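PDB 4R4X: pngf-ii from Elizabethkingia meningoseptica, which probably releases N-linked glycans from glycoproteins as a peptide:N-glycosidase related to PNGase F, hydrolysing the amide bond at the glycosylated asparagine. Local coordinates for residues T195-S199 with I350-K355; L294-E298 with L380-T386; M300-F306 with W488-T494; R422-T426 with I493-V497; W431-D435 with P520-S526. All blocks are in the same frame, centred on the assembly; numbering follows the deposited sequence. Where two conformers were deposited one is given.

Contact 1. Residues T195-S199 with I350-K355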
# COMPACT_ATOMS: atom_id res chain seq x y z
N THR A 195 -8.98 -18.88 -0.76
CA THR A 195 -10.36 -18.99 -1.23
C THR A 195 -11.36 -18.31 -0.31
O THR A 195 -11.32 -18.45 0.91
CB THR A 195 -10.73 -20.47 -1.34
OG1 THR A 195 -9.91 -21.05 -2.36
CG2 THR A 195 -12.20 -20.63 -1.67
N ILE A 196 -12.27 -17.56 -0.93
CA ILE A 196 -13.46 -17.04 -0.28
C ILE A 196 -14.64 -17.53 -1.13
O ILE A 196 -14.72 -17.22 -2.31
CB ILE A 196 -13.46 -15.50 -0.15
CG1 ILE A 196 -12.24 -15.05 0.67
CG2 ILE A 196 -14.75 -15.04 0.54
CD1 ILE A 196 -12.09 -13.56 0.89
N ASN A 197 -15.50 -18.35 -0.53
CA ASN A 197 -16.54 -19.10 -1.27
C ASN A 197 -17.75 -19.40 -0.38
O ASN A 197 -17.88 -18.85 0.71
CB ASN A 197 -15.95 -20.38 -1.92
CG ASN A 197 -15.63 -21.49 -0.90
OD1 ASN A 197 -15.50 -22.67 -1.27
ND2 ASN A 197 -15.46 -21.12 0.36
N PHE A 198 -18.65 -20.27 -0.84
CA PHE A 198 -19.81 -20.63 -0.07
C PHE A 198 -19.91 -22.13 -0.13
O PHE A 198 -20.22 -22.68 -1.19
CB PHE A 198 -21.06 -19.98 -0.63
CG PHE A 198 -22.27 -20.23 0.20
CD1 PHE A 198 -22.54 -19.44 1.30
CD2 PHE A 198 -23.13 -21.31 -0.08
CE1 PHE A 198 -23.66 -19.67 2.09
CE2 PHE A 198 -24.25 -21.54 0.70
CZ PHE A 198 -24.51 -20.72 1.80
N SER A 199 -19.62 -22.79 0.98
CA SER A 199 -19.59 -24.23 1.01
C SER A 199 -19.76 -24.76 2.41
O SER A 199 -19.09 -24.30 3.33
CB SER A 199 -18.26 -24.74 0.42
OG SER A 199 -18.12 -26.13 0.64
N ILE A 350 -16.19 -11.57 1.21
CA ILE A 350 -16.86 -11.38 -0.08
C ILE A 350 -18.17 -12.18 -0.03
O ILE A 350 -18.16 -13.42 0.01
CB ILE A 350 -16.00 -11.83 -1.28
CG1 ILE A 350 -14.68 -11.05 -1.33
CG2 ILE A 350 -16.79 -11.62 -2.57
CD1 ILE A 350 -13.67 -11.56 -2.34
N GLY A 351 -19.29 -11.47 0.01
CA GLY A 351 -20.59 -12.11 0.08
C GLY A 351 -20.89 -12.79 -1.24
O GLY A 351 -21.06 -12.12 -2.24
N ASN A 352 -20.96 -14.12 -1.23
CA ASN A 352 -21.27 -14.87 -2.41
C ASN A 352 -21.93 -16.21 -2.04
O ASN A 352 -21.90 -16.62 -0.88
CB ASN A 352 -20.00 -15.13 -3.23
CG ASN A 352 -19.08 -16.18 -2.60
OD1 ASN A 352 -19.14 -17.37 -2.94
ND2 ASN A 352 -18.25 -15.74 -1.67
N TYR A 353 -22.47 -16.89 -3.05
CA TYR A 353 -23.16 -18.18 -2.84
C TYR A 353 -22.53 -19.23 -3.74
O TYR A 353 -23.16 -20.24 -4.04
CB TYR A 353 -24.68 -18.07 -3.11
CG TYR A 353 -25.46 -17.41 -1.97
CD1 TYR A 353 -25.75 -18.11 -0.80
CD2 TYR A 353 -25.87 -16.06 -2.06
CE1 TYR A 353 -26.45 -17.52 0.24
CE2 TYR A 353 -26.57 -15.46 -1.01
CZ TYR A 353 -26.86 -16.19 0.13
OH TYR A 353 -27.55 -15.61 1.19
N ASP A 354 -21.29 -19.03 -4.14
CA ASP A 354 -20.65 -19.90 -5.12
C ASP A 354 -19.64 -20.87 -4.51
O ASP A 354 -18.75 -20.46 -3.75
CB ASP A 354 -19.92 -19.06 -6.18
CG ASP A 354 -19.59 -19.88 -7.40
OD1 ASP A 354 -20.52 -20.11 -8.19
OD2 ASP A 354 -18.44 -20.35 -7.55
N LYS A 355 -19.72 -22.14 -4.89
CA LYS A 355 -18.78 -23.14 -4.38
C LYS A 355 -17.33 -22.87 -4.77
O LYS A 355 -16.39 -23.22 -4.04
CB LYS A 355 -19.18 -24.54 -4.88
CG LYS A 355 -18.36 -25.67 -4.26
CD LYS A 355 -18.80 -27.06 -4.72
CE LYS A 355 -20.27 -27.37 -4.40
NZ LYS A 355 -20.62 -27.21 -2.96
O HOH W 1 -21.76 -24.75 -1.86
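Phe198 has more surface covered than any other residue of this contact. One face of its ring receives the edge of Tyr353. This is an edge-to-face pair, with the Phe198 and Tyr353 ring centroids 5.0 Å apart and the planes at 58°. The backbone of Phe198 is held as well: Phe198 N donates to Asp354 O at 2.9 Å. An Asx turn presents that carbonyl, with Asp354 N bonded to Asn352 OD1 at 3.0 Å. The amide of the same asparagine also donates, from Asn352 ND2 to Ile350 O at 2.9 Å. Ile196 comes next in buried area. Its CG2 packs on Ile350 CB at 3.9 Å, and both side chains also touch Ile360. Ile196 lies on strand 186-196 and Ile350 on strand 343-350, which belong to different sheets, so the pair packs one sheet against the other. Lys355 is exposed. Its CA makes a CA-H...O contact with Phe198 O at 3.5 Å, and a water joins the two residues, 2.7 Å from Phe198 O and 2.9 Å from Lys355 NZ. The chemistry thus grades from apolar packing between sheets to water-mediated bonding at the surface, with the Asx turn shaping the loop between.

Contact 2. Residues L294-E298 with L380-T386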
# COMPACT_ATOMS: atom_id res chain seq x y z
N LEU A 294 -18.29 -2.41 20.52
CA LEU A 294 -17.86 -1.65 19.35
C LEU A 294 -18.13 -2.44 18.06
O LEU A 294 -17.88 -3.65 18.00
CB LEU A 294 -16.38 -1.35 19.41
CG LEU A 294 -15.94 -0.44 20.55
CD1 LEU A 294 -14.43 -0.37 20.56
CD2 LEU A 294 -16.58 0.93 20.49
N PRO A 295 -18.62 -1.75 17.02
CA PRO A 295 -18.82 -2.40 15.72
C PRO A 295 -17.49 -2.57 15.01
O PRO A 295 -16.51 -1.93 15.40
CB PRO A 295 -19.74 -1.41 14.98
CG PRO A 295 -19.43 -0.08 15.58
CD PRO A 295 -19.00 -0.32 16.99
N PHE A 296 -17.41 -3.41 13.98
CA PHE A 296 -16.14 -3.57 13.29
C PHE A 296 -15.79 -2.34 12.44
O PHE A 296 -16.65 -1.49 12.15
CB PHE A 296 -16.08 -4.88 12.49
CG PHE A 296 -16.87 -4.89 11.22
CD1 PHE A 296 -16.29 -4.50 10.02
CD2 PHE A 296 -18.19 -5.32 11.20
CE1 PHE A 296 -17.01 -4.52 8.84
CE2 PHE A 296 -18.92 -5.37 10.02
CZ PHE A 296 -18.33 -4.97 8.83
N ILE A 297 -14.50 -2.22 12.10
CA ILE A 297 -13.98 -1.15 11.25
C ILE A 297 -13.66 -1.71 9.88
O ILE A 297 -12.91 -2.72 9.76
CB ILE A 297 -12.75 -0.52 11.89
CG1 ILE A 297 -13.20 0.28 13.12
CG2 ILE A 297 -11.96 0.40 10.93
CD1 ILE A 297 -12.06 0.82 13.91
N GLU A 298 -14.20 -1.05 8.86
CA GLU A 298 -13.86 -1.34 7.45
C GLU A 298 -12.55 -0.66 7.06
O GLU A 298 -12.49 0.58 6.97
CB GLU A 298 -14.95 -0.82 6.51
CG GLU A 298 -16.30 -1.37 6.80
CD GLU A 298 -17.37 -0.84 5.89
OE1 GLU A 298 -17.45 0.39 5.68
OE2 GLU A 298 -18.16 -1.66 5.39
N LEU A 380 -12.52 6.11 17.12
CA LEU A 380 -13.66 5.45 17.76
C LEU A 380 -14.67 5.01 16.72
O LEU A 380 -15.29 5.86 16.07
CB LEU A 380 -14.37 6.39 18.72
CG LEU A 380 -15.52 5.77 19.53
CD1 LEU A 380 -15.00 4.71 20.47
CD2 LEU A 380 -16.27 6.83 20.32
N PRO A 381 -14.85 3.68 16.54
CA PRO A 381 -15.88 3.17 15.63
C PRO A 381 -17.26 3.39 16.23
O PRO A 381 -17.51 2.92 17.34
CB PRO A 381 -15.58 1.68 15.55
CG PRO A 381 -14.86 1.35 16.82
CD PRO A 381 -14.09 2.60 17.20
N VAL A 382 -18.14 4.10 15.53
CA VAL A 382 -19.44 4.48 16.09
C VAL A 382 -20.60 3.69 15.49
O VAL A 382 -21.53 3.34 16.19
CB VAL A 382 -19.69 6.00 16.02
CG1 VAL A 382 -18.76 6.72 16.99
CG2 VAL A 382 -19.47 6.55 14.63
N PHE A 383 -20.52 3.37 14.19
CA PHE A 383 -21.52 2.51 13.59
C PHE A 383 -20.96 1.78 12.39
O PHE A 383 -19.96 2.20 11.78
CB PHE A 383 -22.79 3.27 13.18
CG PHE A 383 -22.56 4.40 12.22
CD1 PHE A 383 -22.63 4.19 10.86
CD2 PHE A 383 -22.38 5.69 12.68
CE1 PHE A 383 -22.42 5.23 9.97
CE2 PHE A 383 -22.19 6.75 11.80
CZ PHE A 383 -22.20 6.51 10.44
N ASN A 384 -21.62 0.68 12.05
CA ASN A 384 -21.34 -0.07 10.84
C ASN A 384 -22.55 -0.93 10.52
O ASN A 384 -22.84 -1.89 11.25
CB ASN A 384 -20.11 -0.95 11.03
CG ASN A 384 -19.56 -1.47 9.71
OD1 ASN A 384 -20.29 -1.60 8.71
ND2 ASN A 384 -18.27 -1.72 9.68
N THR A 385 -23.27 -0.56 9.46
CA THR A 385 -24.44 -1.30 9.06
C THR A 385 -24.14 -2.42 8.08
O THR A 385 -25.00 -3.22 7.81
CB THR A 385 -25.52 -0.41 8.42
OG1 THR A 385 -25.10 0.05 7.12
CG2 THR A 385 -25.84 0.80 9.34
N THR A 386 -22.92 -2.47 7.56
CA THR A 386 -22.57 -3.47 6.56
C THR A 386 -22.65 -4.89 7.13
O THR A 386 -21.93 -5.23 8.08
CB THR A 386 -21.15 -3.22 6.01
OG1 THR A 386 -21.04 -1.88 5.49
CG2 THR A 386 -20.82 -4.23 4.89
O HOH W 2 -16.98 1.30 11.90
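Two side-chain hydrogen bonds carry the polar part. Asn384 ND2 donates to Phe296 O at 3.0 Å in an almost straight bond, with an N-H...O angle of 176°. Thr386 OG1 donates to Glu298 OE2 at 2.9 Å. Glu298 has further partners through OE1, Ser531 and Arg301. Asn384 is fixed by an Asx turn, in which Thr386 N bonds to Asn384 OD1 at 3.0 Å. Its amide also lies over one face of the Phe296 ring, and Asn384 ND2 lies 3.2 Å from Phe296 CE1. A water links Phe296 O (2.8 Å) to Phe383 O (3.1 Å). Packing follows around Pro381: its CB is 3.7 Å from Ile297 CG1, and its CG is 4.0 Å from Leu294 CB. Pro295 CB lies 4.0 Å from Asn384 CB. Val382 and Phe383 form a classic beta bulge opposite Gly532. Segments 294-298 and 380-386 meet although strands 493-504, 416-428 and 527-537 lie between theirs in the sheet. Ile297 touches Val533 and Asn384 touches Ser531 of strand 527-537, while Glu298 touches Ile424 of strand 416-428.

Contact 3. Residues M300-F306 with W488-T494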
# COMPACT_ATOMS: atom_id res chain seq x y z
N MSE A 300 -11.21 -1.16 4.11
CA MSE A 300 -11.40 -0.94 2.66
C MSE A 300 -12.70 -1.59 2.26
O MSE A 300 -12.87 -2.78 2.48
CB MSE A 300 -10.26 -1.57 1.84
CG MSE A 300 -10.46 -1.50 0.32
SE MSE A 300 -9.59 -3.00 -0.64
CE MSE A 300 -7.91 -3.11 0.38
N ARG A 301 -13.63 -0.82 1.69
CA ARG A 301 -14.85 -1.35 1.10
C ARG A 301 -14.61 -1.42 -0.40
O ARG A 301 -14.17 -0.44 -1.02
CB ARG A 301 -16.05 -0.44 1.43
CG ARG A 301 -17.34 -0.77 0.66
CD ARG A 301 -18.44 -1.44 1.46
NE ARG A 301 -18.76 -0.77 2.72
CZ ARG A 301 -19.66 0.20 2.93
NH1 ARG A 301 -20.40 0.70 1.95
NH2 ARG A 301 -19.79 0.71 4.15
N PHE A 302 -14.85 -2.60 -0.98
CA PHE A 302 -14.59 -2.83 -2.39
C PHE A 302 -15.69 -3.69 -2.99
O PHE A 302 -16.45 -4.36 -2.28
CB PHE A 302 -13.19 -3.46 -2.64
CG PHE A 302 -13.05 -4.88 -2.13
CD1 PHE A 302 -12.75 -5.14 -0.79
CD2 PHE A 302 -13.19 -5.97 -2.99
CE1 PHE A 302 -12.63 -6.44 -0.32
CE2 PHE A 302 -13.07 -7.28 -2.53
CZ PHE A 302 -12.79 -7.52 -1.19
N PHE A 303 -15.77 -3.66 -4.32
CA PHE A 303 -16.74 -4.48 -5.01
C PHE A 303 -16.02 -5.29 -6.05
O PHE A 303 -15.23 -4.74 -6.80
CB PHE A 303 -17.83 -3.60 -5.59
CG PHE A 303 -18.66 -2.97 -4.52
CD1 PHE A 303 -18.23 -1.82 -3.89
CD2 PHE A 303 -19.78 -3.62 -4.05
CE1 PHE A 303 -18.92 -1.29 -2.82
CE2 PHE A 303 -20.52 -3.07 -3.00
CZ PHE A 303 -20.07 -1.92 -2.36
N THR A 304 -16.27 -6.59 -6.09
CA THR A 304 -15.64 -7.44 -7.13
C THR A 304 -16.23 -7.11 -8.49
O THR A 304 -17.39 -6.70 -8.61
CB THR A 304 -15.74 -8.96 -6.89
OG1 THR A 304 -17.08 -9.42 -7.14
CG2 THR A 304 -15.31 -9.34 -5.50
N PRO A 305 -15.41 -7.26 -9.53
CA PRO A 305 -15.97 -7.17 -10.84
C PRO A 305 -16.75 -8.45 -11.16
O PRO A 305 -16.83 -9.33 -10.32
CB PRO A 305 -14.73 -6.97 -11.71
CG PRO A 305 -13.68 -7.76 -11.02
CD PRO A 305 -13.98 -7.59 -9.56
N PHE A 306 -17.39 -8.51 -12.32
CA PHE A 306 -18.10 -9.70 -12.75
C PHE A 306 -17.15 -10.75 -13.33
O PHE A 306 -16.70 -10.62 -14.47
CB PHE A 306 -19.10 -9.33 -13.82
CG PHE A 306 -20.29 -8.53 -13.35
CD1 PHE A 306 -21.46 -9.17 -12.95
CD2 PHE A 306 -20.28 -7.15 -13.41
CE1 PHE A 306 -22.59 -8.44 -12.61
CE2 PHE A 306 -21.39 -6.42 -13.04
CZ PHE A 306 -22.55 -7.06 -12.64
N TRP A 488 -20.53 3.20 -5.86
CA TRP A 488 -19.61 2.12 -6.16
C TRP A 488 -19.62 1.71 -7.61
O TRP A 488 -20.58 1.96 -8.29
CB TRP A 488 -19.91 0.92 -5.31
CG TRP A 488 -21.31 0.36 -5.36
CD1 TRP A 488 -22.42 0.86 -4.75
CD2 TRP A 488 -21.70 -0.89 -5.95
NE1 TRP A 488 -23.49 0.01 -4.94
CE2 TRP A 488 -23.07 -1.06 -5.69
CE3 TRP A 488 -21.04 -1.85 -6.71
CZ2 TRP A 488 -23.78 -2.16 -6.14
CZ3 TRP A 488 -21.75 -2.96 -7.16
CH2 TRP A 488 -23.10 -3.11 -6.86
N CYS A 489 -18.52 1.10 -8.06
CA CYS A 489 -18.45 0.51 -9.40
C CYS A 489 -17.85 -0.88 -9.26
O CYS A 489 -16.81 -1.02 -8.61
CB CYS A 489 -17.53 1.31 -10.34
SG CYS A 489 -18.00 3.00 -10.78
N PRO A 490 -18.43 -1.88 -9.93
CA PRO A 490 -17.80 -3.21 -9.85
C PRO A 490 -16.32 -3.18 -10.30
O PRO A 490 -16.01 -2.73 -11.40
CB PRO A 490 -18.65 -4.04 -10.80
CG PRO A 490 -19.99 -3.39 -10.79
CD PRO A 490 -19.71 -1.92 -10.66
N GLY A 491 -15.44 -3.69 -9.44
CA GLY A 491 -14.01 -3.75 -9.71
C GLY A 491 -13.21 -2.66 -9.01
O GLY A 491 -12.01 -2.53 -9.24
N THR A 492 -13.85 -1.88 -8.15
CA THR A 492 -13.19 -0.74 -7.53
C THR A 492 -13.50 -0.60 -6.03
O THR A 492 -14.51 -1.12 -5.50
CB THR A 492 -13.51 0.63 -8.22
OG1 THR A 492 -14.89 1.00 -8.03
CG2 THR A 492 -13.17 0.61 -9.73
N ILE A 493 -12.64 0.16 -5.37
CA ILE A 493 -12.87 0.64 -3.99
C ILE A 493 -13.89 1.78 -3.94
O ILE A 493 -13.92 2.63 -4.82
CB ILE A 493 -11.57 1.23 -3.43
CG1 ILE A 493 -10.56 0.12 -3.23
CG2 ILE A 493 -11.80 2.01 -2.11
CD1 ILE A 493 -9.16 0.59 -2.99
N THR A 494 -14.69 1.82 -2.88
CA THR A 494 -15.49 3.00 -2.57
C THR A 494 -14.72 3.84 -1.54
O THR A 494 -14.48 3.39 -0.42
CB THR A 494 -16.88 2.61 -2.05
OG1 THR A 494 -17.64 2.05 -3.14
CG2 THR A 494 -17.61 3.81 -1.47
O HOH W 3 -13.00 1.88 1.43
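A G1 beta bulge marks this pairing: Gly491 and Thr492 both face Phe303. Gly491 N donates to Phe303 O at 2.8 Å, and Phe303 N donates to Thr492 O at 3.1 Å. Gly491 also lies in a type II turn from Cys489 to Thr492. Its phi of 102° calls for glycine, since a CB there would press on the carbonyl of Pro490 and sit only 3.5 Å from Pro305 CB. The turn has a side-chain bond too, Thr492 OG1 to Cys489 O at 2.8 Å, and Cys489 is in a disulfide with Cys461. Beyond the bulge the chains run antiparallel. Phe302 and Ile493 form a non-hydrogen-bonded pair with CA atoms 4.2 Å apart. Thr494 N then donates to Arg301 O at 3.0 Å, and a water links Arg301 N and Thr494 O, 2.8 Å from each. Phe303 buries the most surface. Its ring stacks face to face on the five-membered ring of Trp488, with centroids 4.3 Å apart and planes at 22°. Trp488 also stacks on His428. Ile493 CG1 packs against selenomethionine Met300 CG at 3.9 Å. Main-chain bonds, an aromatic stack and a glycine bulge therefore join the N-terminal and C-terminal PNGase F regions into one sheet.

Contact 4. Residues R422-T426 with I493-V497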
# COMPACT_ATOMS: atom_id res chain seq x y z
N ARG A 422 -15.20 9.62 9.49
CA ARG A 422 -14.78 8.82 8.33
C ARG A 422 -15.98 7.98 7.97
O ARG A 422 -16.39 7.11 8.74
CB ARG A 422 -13.60 7.93 8.69
CG ARG A 422 -13.08 7.01 7.58
CD ARG A 422 -11.99 6.13 8.15
NE ARG A 422 -11.39 5.18 7.20
CZ ARG A 422 -11.78 3.92 7.01
NH1 ARG A 422 -11.12 3.17 6.15
NH2 ARG A 422 -12.81 3.40 7.67
N TYR A 423 -16.54 8.26 6.80
CA TYR A 423 -17.86 7.76 6.44
C TYR A 423 -17.80 7.06 5.09
O TYR A 423 -17.42 7.67 4.07
CB TYR A 423 -18.85 8.92 6.38
CG TYR A 423 -20.28 8.56 6.04
CD1 TYR A 423 -21.07 7.86 6.95
CD2 TYR A 423 -20.87 8.98 4.85
CE1 TYR A 423 -22.39 7.55 6.66
CE2 TYR A 423 -22.20 8.71 4.57
CZ TYR A 423 -22.96 7.99 5.48
OH TYR A 423 -24.26 7.66 5.20
N ILE A 424 -18.13 5.78 5.10
CA ILE A 424 -18.19 4.95 3.89
C ILE A 424 -19.64 4.58 3.64
O ILE A 424 -20.27 3.96 4.48
CB ILE A 424 -17.35 3.67 4.02
CG1 ILE A 424 -15.92 4.02 4.40
CG2 ILE A 424 -17.35 2.88 2.71
CD1 ILE A 424 -15.03 2.82 4.67
N THR A 425 -20.16 4.96 2.48
CA THR A 425 -21.54 4.67 2.15
C THR A 425 -21.70 4.10 0.75
O THR A 425 -21.11 4.63 -0.21
CB THR A 425 -22.46 5.92 2.30
OG1 THR A 425 -23.79 5.56 1.93
CG2 THR A 425 -21.97 7.11 1.42
N THR A 426 -22.52 3.05 0.66
CA THR A 426 -22.99 2.53 -0.63
C THR A 426 -24.46 2.13 -0.55
O THR A 426 -24.94 1.63 0.46
CB THR A 426 -22.14 1.35 -1.15
OG1 THR A 426 -22.16 0.25 -0.23
CG2 THR A 426 -20.72 1.79 -1.39
N ILE A 493 -12.64 0.16 -5.37
CA ILE A 493 -12.87 0.64 -3.99
C ILE A 493 -13.89 1.78 -3.94
O ILE A 493 -13.92 2.63 -4.82
CB ILE A 493 -11.57 1.23 -3.43
CG1 ILE A 493 -10.56 0.12 -3.23
CG2 ILE A 493 -11.80 2.01 -2.11
CD1 ILE A 493 -9.16 0.59 -2.99
N THR A 494 -14.69 1.82 -2.88
CA THR A 494 -15.49 3.00 -2.57
C THR A 494 -14.72 3.84 -1.54
O THR A 494 -14.48 3.39 -0.42
CB THR A 494 -16.88 2.61 -2.05
OG1 THR A 494 -17.64 2.05 -3.14
CG2 THR A 494 -17.61 3.81 -1.47
N ASN A 495 -14.34 5.05 -1.95
CA ASN A 495 -13.59 5.98 -1.08
C ASN A 495 -14.35 6.38 0.17
O ASN A 495 -15.51 6.70 0.06
CB ASN A 495 -13.31 7.27 -1.85
CG ASN A 495 -12.01 7.21 -2.64
OD1 ASN A 495 -11.97 6.78 -3.78
ND2 ASN A 495 -10.96 7.65 -2.03
N PRO A 496 -13.68 6.42 1.35
CA PRO A 496 -14.32 7.14 2.46
C PRO A 496 -14.40 8.61 2.17
O PRO A 496 -13.57 9.13 1.42
CB PRO A 496 -13.37 6.92 3.64
CG PRO A 496 -12.50 5.77 3.25
CD PRO A 496 -12.46 5.73 1.75
N VAL A 497 -15.39 9.28 2.74
CA VAL A 497 -15.36 10.71 2.83
C VAL A 497 -15.04 11.08 4.27
O VAL A 497 -15.35 10.34 5.21
CB VAL A 497 -16.66 11.35 2.33
CG1 VAL A 497 -16.95 10.90 0.89
CG2 VAL A 497 -17.81 11.05 3.26
O HOH W 4 -18.43 7.12 1.40
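Thr494 is the first residue of 493-497 to meet the strand 422-426. Its OG1 lies 3.6 Å from Thr426 CG2, and its CG2 lies 3.8 Å from Thr425 O. Its hydroxyl is bonded elsewhere, to Asn487. The CA-to-CB bond of Asn495 points away from 422-426, and its carbonyl works through a water. That water is 3.2 Å from Asn495 O, 2.9 Å from Tyr423 O and 3.0 Å from Thr425 N, so it bridges Asn495 to both. Pro496 follows and packs by its CB on Ile424 CG1 at 3.9 Å. Its CG lies over one face of the Arg422 guanidinium, a group that also makes a salt bridge with Glu334. Pro496 CA adds a CA-H...O contact to Tyr423 O at 3.5 Å. Val497 restores the direct pairing. Tyr423 N donates to Val497 O and Val497 N donates to Tyr423 O, both at 2.9 Å. Their side chains share one face of the sheet, with Val497 CG2 3.9 Å from Tyr423 CB. The arrangement is an antiparallel strand pair interrupted at Asn495 and Pro496, bridged by water, within the nine-stranded sheet, consistent with the paired jelly-roll sandwiches of PNGase F.

Contact 5. Residues W431-D435 with P520-S526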
# COMPACT_ATOMS: atom_id res chain seq x y z
N TRP A 431 -32.36 -3.13 -9.00
CA TRP A 431 -33.30 -2.97 -10.11
C TRP A 431 -33.39 -1.47 -10.40
O TRP A 431 -32.84 -0.65 -9.65
CB TRP A 431 -34.66 -3.63 -9.79
CG TRP A 431 -35.54 -2.88 -8.80
CD1 TRP A 431 -36.66 -2.12 -9.09
CD2 TRP A 431 -35.41 -2.85 -7.37
NE1 TRP A 431 -37.20 -1.61 -7.93
CE2 TRP A 431 -36.46 -2.05 -6.87
CE3 TRP A 431 -34.51 -3.43 -6.46
CZ2 TRP A 431 -36.63 -1.79 -5.50
CZ3 TRP A 431 -34.69 -3.20 -5.11
CH2 TRP A 431 -35.74 -2.38 -4.64
N GLY A 432 -34.08 -1.11 -11.49
CA GLY A 432 -34.12 0.26 -11.97
C GLY A 432 -34.61 1.33 -11.01
O GLY A 432 -34.24 2.50 -11.15
N ALA A 433 -35.44 0.94 -10.06
CA ALA A 433 -35.92 1.84 -8.99
C ALA A 433 -35.38 1.41 -7.65
O ALA A 433 -35.98 1.71 -6.62
CB ALA A 433 -37.46 1.82 -8.94
N GLY A 434 -34.27 0.69 -7.63
CA GLY A 434 -33.63 0.30 -6.37
C GLY A 434 -32.47 1.23 -6.08
O GLY A 434 -31.93 1.87 -6.98
N ASP A 435 -32.07 1.30 -4.81
CA ASP A 435 -31.10 2.30 -4.41
C ASP A 435 -29.65 2.04 -4.90
O ASP A 435 -28.81 2.89 -4.73
CB ASP A 435 -31.13 2.53 -2.90
CG ASP A 435 -32.38 3.29 -2.45
OD1 ASP A 435 -33.13 3.82 -3.32
OD2 ASP A 435 -32.59 3.36 -1.22
N PRO A 520 -39.52 -1.26 -1.28
CA PRO A 520 -39.27 -2.56 -1.89
C PRO A 520 -40.09 -2.79 -3.15
O PRO A 520 -41.06 -2.09 -3.40
CB PRO A 520 -39.67 -3.57 -0.80
CG PRO A 520 -40.42 -2.80 0.24
CD PRO A 520 -40.03 -1.36 0.10
N GLU A 521 -39.65 -3.76 -3.94
CA GLU A 521 -40.33 -4.18 -5.16
C GLU A 521 -40.39 -5.69 -5.07
O GLU A 521 -39.37 -6.35 -5.18
CB GLU A 521 -39.50 -3.76 -6.37
CG GLU A 521 -40.20 -3.87 -7.71
CD GLU A 521 -40.81 -2.54 -8.13
OE1 GLU A 521 -40.06 -1.54 -8.33
OE2 GLU A 521 -42.05 -2.51 -8.22
N GLY A 522 -41.56 -6.25 -4.80
CA GLY A 522 -41.66 -7.69 -4.54
C GLY A 522 -40.73 -8.13 -3.42
O GLY A 522 -40.67 -7.50 -2.36
N SER A 523 -39.95 -9.17 -3.65
CA SER A 523 -38.99 -9.63 -2.66
C SER A 523 -37.69 -8.81 -2.67
O SER A 523 -36.79 -9.10 -1.89
CB SER A 523 -38.65 -11.11 -2.90
OG SER A 523 -37.92 -11.26 -4.10
N SER A 524 -37.58 -7.81 -3.56
CA SER A 524 -36.36 -7.01 -3.69
C SER A 524 -36.43 -5.81 -2.76
O SER A 524 -37.44 -5.12 -2.71
CB SER A 524 -36.17 -6.54 -5.13
OG SER A 524 -36.03 -7.65 -5.99
N GLN A 525 -35.37 -5.59 -2.00
CA GLN A 525 -35.31 -4.47 -1.04
C GLN A 525 -34.13 -3.57 -1.34
O GLN A 525 -33.07 -4.03 -1.78
CB GLN A 525 -35.14 -4.99 0.39
CG GLN A 525 -36.37 -5.65 0.99
CD GLN A 525 -36.25 -5.81 2.50
OE1 GLN A 525 -35.73 -6.81 2.99
NE2 GLN A 525 -36.67 -4.80 3.24
N SER A 526 -34.30 -2.28 -1.06
CA SER A 526 -33.18 -1.37 -1.00
C SER A 526 -32.55 -1.36 0.42
O SER A 526 -33.23 -1.59 1.43
CB SER A 526 -33.60 0.04 -1.44
OG SER A 526 -33.71 0.10 -2.86
O HOH W 5 -36.15 0.90 -3.69
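The indole of a type I turn packs here against the base of a type II' turn, in loops of the C-terminal PNGase F region. Trp431 to Gly434 form the type I turn, closed by Gly434 N to Trp431 O at 2.8 Å. Glu521 to Ser524 form the type II' turn, with Gly522 at positive phi. Bonds run both ways between its ends: Ser524 N to Glu521 O at 2.8 Å and Glu521 N to Ser524 O at 2.9 Å. This is the bonding of a two-residue beta-hairpin turn. Trp431 has the largest share of the buried surface. In the p rotamer, with chi2 near 104°, its indole reaches from one turn to the other. The backbone of Ser524 places its CB over the six-membered ring of Trp431, 4.1 Å from the centroid, a CH-pi contact. Glu521 takes chi1 t, but its chi2 of 96° lies between wells. This bends the carboxylate so that Trp431 NE1 makes a weak hydrogen bond to Glu521 OE1 at 2.9 Å. The tryptophan rotamer also crowds Gly434, where a CB would come within 2.6 Å of Trp431 CE3. Asp435, in the m rotamer, directs its carboxylate to Lys440, Gly518 and Trp528. Ser526, also m, accepts from the backbone: Asp435 N to Ser526 OG is 2.8 Å. A water lies 2.7 Å from Ser526 OG and 3.0 Å from Ala433 O.

In the fold
Contacts 2, 3 and 4 belong to the nine-stranded antiparallel sheet. Contacts 3 and 4 share Ile493 and Thr494, their centres about 11 Å apart. Contact 2 is about 13 Å from contact 4 between centres and touches it through Glu298 and Arg422. Contact 1 joins strand 343-350 of that sheet to strand 186-196 of a four-stranded one. Its centre is about 16 Å from that of contact 3, and Ile350 packs there. Contact 5 stands apart among loops, its centre about 20 Å or more from the others. Along the chain, contacts 1, 2 and 3 cross one another, and contact 5 crosses contacts 3 and 4. Distant sequence from both family regions is thus interwoven into one compact beta structure.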